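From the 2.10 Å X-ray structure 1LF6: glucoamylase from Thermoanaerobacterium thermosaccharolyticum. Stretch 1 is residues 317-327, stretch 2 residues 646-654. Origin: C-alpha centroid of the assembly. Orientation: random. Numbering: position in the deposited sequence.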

# COMPACT_ATOMS: atom_id res chain seq x y z
N TYR A 317 9.71 -2.31 4.07
CA TYR A 317 8.69 -1.51 3.40
C TYR A 317 7.63 -2.44 2.84
O TYR A 317 7.94 -3.40 2.13
CB TYR A 317 9.33 -0.69 2.28
CG TYR A 317 10.12 0.49 2.80
CD1 TYR A 317 9.48 1.69 3.10
CD2 TYR A 317 11.49 0.38 3.05
CE1 TYR A 317 10.19 2.76 3.66
CE2 TYR A 317 12.20 1.44 3.62
CZ TYR A 317 11.55 2.62 3.92
OH TYR A 317 12.24 3.66 4.50
N ILE A 318 6.37 -2.17 3.17
CA ILE A 318 5.27 -3.01 2.70
C ILE A 318 4.76 -2.62 1.32
O ILE A 318 5.09 -1.56 0.79
CB ILE A 318 4.10 -3.02 3.70
CG1 ILE A 318 3.55 -1.60 3.89
CG2 ILE A 318 4.57 -3.59 5.04
CD1 ILE A 318 2.27 -1.56 4.70
N ALA A 319 3.95 -3.50 0.74
CA ALA A 319 3.40 -3.29 -0.60
C ALA A 319 2.28 -2.25 -0.66
O ALA A 319 2.18 -1.49 -1.62
CB ALA A 319 2.92 -4.62 -1.17
N SER A 320 1.44 -2.23 0.37
CA SER A 320 0.33 -1.28 0.43
C SER A 320 -0.31 -1.28 1.81
O SER A 320 -0.54 -2.33 2.40
CB SER A 320 -0.73 -1.63 -0.62
OG SER A 320 -1.81 -0.72 -0.55
N LEU A 321 -0.60 -0.09 2.32
CA LEU A 321 -1.22 0.01 3.63
C LEU A 321 -2.74 -0.09 3.49
O LEU A 321 -3.47 0.79 3.94
CB LEU A 321 -0.83 1.33 4.31
CG LEU A 321 -1.07 1.41 5.82
CD1 LEU A 321 -0.29 0.31 6.54
CD2 LEU A 321 -0.63 2.78 6.33
N SER A 322 -3.20 -1.15 2.85
CA SER A 322 -4.62 -1.37 2.67
C SER A 322 -4.92 -2.86 2.61
O SER A 322 -4.01 -3.68 2.57
CB SER A 322 -5.13 -0.70 1.39
OG SER A 322 -4.58 -1.30 0.22
N ILE A 323 -6.20 -3.20 2.60
CA ILE A 323 -6.65 -4.58 2.53
C ILE A 323 -7.61 -4.66 1.34
O ILE A 323 -8.82 -4.53 1.50
CB ILE A 323 -7.39 -4.98 3.82
CG1 ILE A 323 -6.44 -4.80 5.01
CG2 ILE A 323 -7.89 -6.41 3.71
CD1 ILE A 323 -7.11 -4.96 6.35
N PRO A 324 -7.07 -4.87 0.13
CA PRO A 324 -7.87 -4.96 -1.10
C PRO A 324 -9.20 -5.69 -0.97
O PRO A 324 -9.28 -6.76 -0.37
CB PRO A 324 -6.91 -5.63 -2.09
CG PRO A 324 -5.92 -6.34 -1.22
CD PRO A 324 -5.70 -5.34 -0.12
N TRP A 325 -10.23 -5.07 -1.52
CA TRP A 325 -11.57 -5.64 -1.49
C TRP A 325 -11.94 -6.04 -0.07
O TRP A 325 -12.65 -7.03 0.16
CB TRP A 325 -11.64 -6.84 -2.43
CG TRP A 325 -11.24 -6.48 -3.84
CD1 TRP A 325 -11.93 -5.69 -4.71
CD2 TRP A 325 -10.02 -6.85 -4.51
NE1 TRP A 325 -11.22 -5.54 -5.88
CE2 TRP A 325 -10.05 -6.24 -5.78
CE3 TRP A 325 -8.92 -7.64 -4.16
CZ2 TRP A 325 -9.01 -6.39 -6.71
CZ3 TRP A 325 -7.88 -7.79 -5.08
CH2 TRP A 325 -7.94 -7.17 -6.34
N GLY A 326 -11.44 -5.26 0.89
CA GLY A 326 -11.70 -5.53 2.30
C GLY A 326 -13.17 -5.65 2.61
O GLY A 326 -13.56 -6.39 3.52
N ASP A 327 -13.99 -4.91 1.87
CA ASP A 327 -15.44 -4.94 2.06
C ASP A 327 -15.95 -6.38 1.96
O ASP A 327 -16.90 -6.76 2.65
CB ASP A 327 -16.13 -4.08 1.00
CG ASP A 327 -17.64 -4.08 1.13
OD1 ASP A 327 -18.32 -3.67 0.17
OD2 ASP A 327 -18.14 -4.47 2.20
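Stretch 2 (646-654) TDSASPLNW

Stretch 2 (646-654) lies along stretch 1 (317-327) as an extended loop running in the opposite direction: Asp-647 pairs with Trp-325 (CA to CA 5.5 Å), Ala-649 with Pro-324 (CA to CA 4.6 Å), Leu-652 with Ser-320 (CA to CA 5.2 Å) and Asn-653 with Ala-319 (CA to CA 5.6 Å). Both segments are mostly loop; stretch 2 enters a helix at Asn-653, with Leu-652 at the N-cap position, and together they bury 542 Å². At the helix end, Asn-653 holds two consecutive carbonyls. Its backbone N donates to Ala-319 O at 3.1 Å, and with CB toward stretch 1 and chi1 m (-65°), its ND2 reaches Ile-318 O at 2.7 Å. The other end of the amide is bridged by water 2, which donates to Asn-653 OD1 (2.9 Å) and accepts from Leu-321 N (3.1 Å). Water 1 likewise donates to Ala-319 O (2.9 Å) and accepts from Trp-654 N (2.8 Å).

The middle is a chain of serine hydroxyls. Ser-320, chi1 t (179°), extends its OG to Pro-651 O, donating at 2.7 Å; the same OG accepts from Ser-322 OG at 2.9 Å. Ser-322, chi1 p (66°) and CB toward stretch 2, thus places OG where it donates to Ser-320 OG and accepts from Ser-650 N at 3.1 Å. The peptide bond before Pro-651 is cis. Ser-650 points its own CB away from stretch 1, and its OG is satisfied elsewhere in the structure; its contribution here is made by the backbone.

Toward the other end, a type II turn from Ile-323 to Gly-326 presents Pro-324 and Trp-325 to stretch 2. The C-gamma endo Pro-324 rests against Ala-649, CB to CB 4.3 Å. Trp-325 has the positive phi (50°) expected at the third position of such a turn, with psi 34°, and its N donates to Asp-647 O at 3.1 Å. Its CB points sideways, but chi1 m (-56°) with chi2 -69° brings the indole nearer: Asp-647 O lies over one ring face, Trp-325 CD1 is 3.5 Å from Asp-647 CB, and Ser-648 CA makes an off-centre CH-pi contact, 4.3 Å from the centroid of the six-membered ring. Asp-647, chi1 t (-153°), sets OD2 3.1 Å from Trp-325 CA. Ser-648, chi1 p (57°), turns its OG to donate to Thr-646 OG1 at 2.9 Å; Ser-648 N donates to that same Thr-646 OG1 at 3.1 Å.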

# COMPACT_ATOMS: atom_id res chain seq x y z
N THR A 646 -10.37 0.98 -8.92
CA THR A 646 -11.27 -0.14 -8.64
C THR A 646 -11.11 -0.29 -7.13
O THR A 646 -10.59 0.61 -6.49
CB THR A 646 -10.82 -1.44 -9.35
OG1 THR A 646 -9.56 -1.87 -8.82
CG2 THR A 646 -10.70 -1.21 -10.85
N ASP A 647 -11.55 -1.40 -6.55
CA ASP A 647 -11.38 -1.56 -5.12
C ASP A 647 -10.08 -2.30 -4.81
O ASP A 647 -9.92 -2.90 -3.75
CB ASP A 647 -12.55 -2.30 -4.48
CG ASP A 647 -12.74 -1.92 -3.02
OD1 ASP A 647 -13.28 -0.82 -2.77
OD2 ASP A 647 -12.33 -2.70 -2.13
N SER A 648 -9.15 -2.24 -5.76
CA SER A 648 -7.86 -2.89 -5.61
C SER A 648 -7.05 -2.15 -4.56
O SER A 648 -7.46 -1.09 -4.07
CB SER A 648 -7.12 -2.88 -6.95
OG SER A 648 -6.99 -1.54 -7.42
N ALA A 649 -5.90 -2.71 -4.21
CA ALA A 649 -5.03 -2.09 -3.22
C ALA A 649 -4.68 -0.65 -3.59
O ALA A 649 -4.54 -0.31 -4.76
CB ALA A 649 -3.75 -2.92 -3.07
N SER A 650 -4.56 0.18 -2.56
CA SER A 650 -4.17 1.58 -2.72
C SER A 650 -3.87 2.12 -1.32
O SER A 650 -4.58 1.84 -0.37
CB SER A 650 -5.28 2.41 -3.36
OG SER A 650 -6.21 2.82 -2.38
N PRO A 651 -2.78 2.88 -1.19
CA PRO A 651 -1.83 3.20 -2.27
C PRO A 651 -0.94 2.01 -2.63
O PRO A 651 -0.50 1.28 -1.75
CB PRO A 651 -1.02 4.37 -1.69
CG PRO A 651 -1.06 4.11 -0.20
CD PRO A 651 -2.50 3.68 0.02
N LEU A 652 -0.69 1.81 -3.93
CA LEU A 652 0.21 0.73 -4.35
C LEU A 652 1.58 1.39 -4.35
O LEU A 652 1.90 2.17 -5.25
CB LEU A 652 -0.13 0.20 -5.75
CG LEU A 652 0.72 -0.99 -6.21
CD1 LEU A 652 0.44 -2.20 -5.32
CD2 LEU A 652 0.41 -1.35 -7.65
N ASN A 653 2.37 1.09 -3.34
CA ASN A 653 3.69 1.70 -3.19
C ASN A 653 4.60 1.60 -4.40
O ASN A 653 5.31 2.55 -4.73
CB ASN A 653 4.37 1.14 -1.94
CG ASN A 653 3.64 1.53 -0.66
OD1 ASN A 653 2.94 2.55 -0.62
ND2 ASN A 653 3.81 0.74 0.40
N TRP A 654 4.57 0.45 -5.07
CA TRP A 654 5.38 0.25 -6.27
C TRP A 654 4.97 1.25 -7.36
O TRP A 654 5.82 1.78 -8.09
CB TRP A 654 5.21 -1.20 -6.73
CG TRP A 654 6.00 -1.60 -7.94
CD1 TRP A 654 6.90 -0.85 -8.64
CD2 TRP A 654 5.91 -2.86 -8.62
NE1 TRP A 654 7.37 -1.56 -9.72
CE2 TRP A 654 6.79 -2.80 -9.73
CE3 TRP A 654 5.18 -4.03 -8.39
CZ2 TRP A 654 6.95 -3.87 -10.61
CZ3 TRP A 654 5.34 -5.09 -9.27
CH2 TRP A 654 6.22 -5.01 -10.36
O HOH W 1 3.93 -2.02 -3.83
O HOH W 2 1.03 2.43 1.53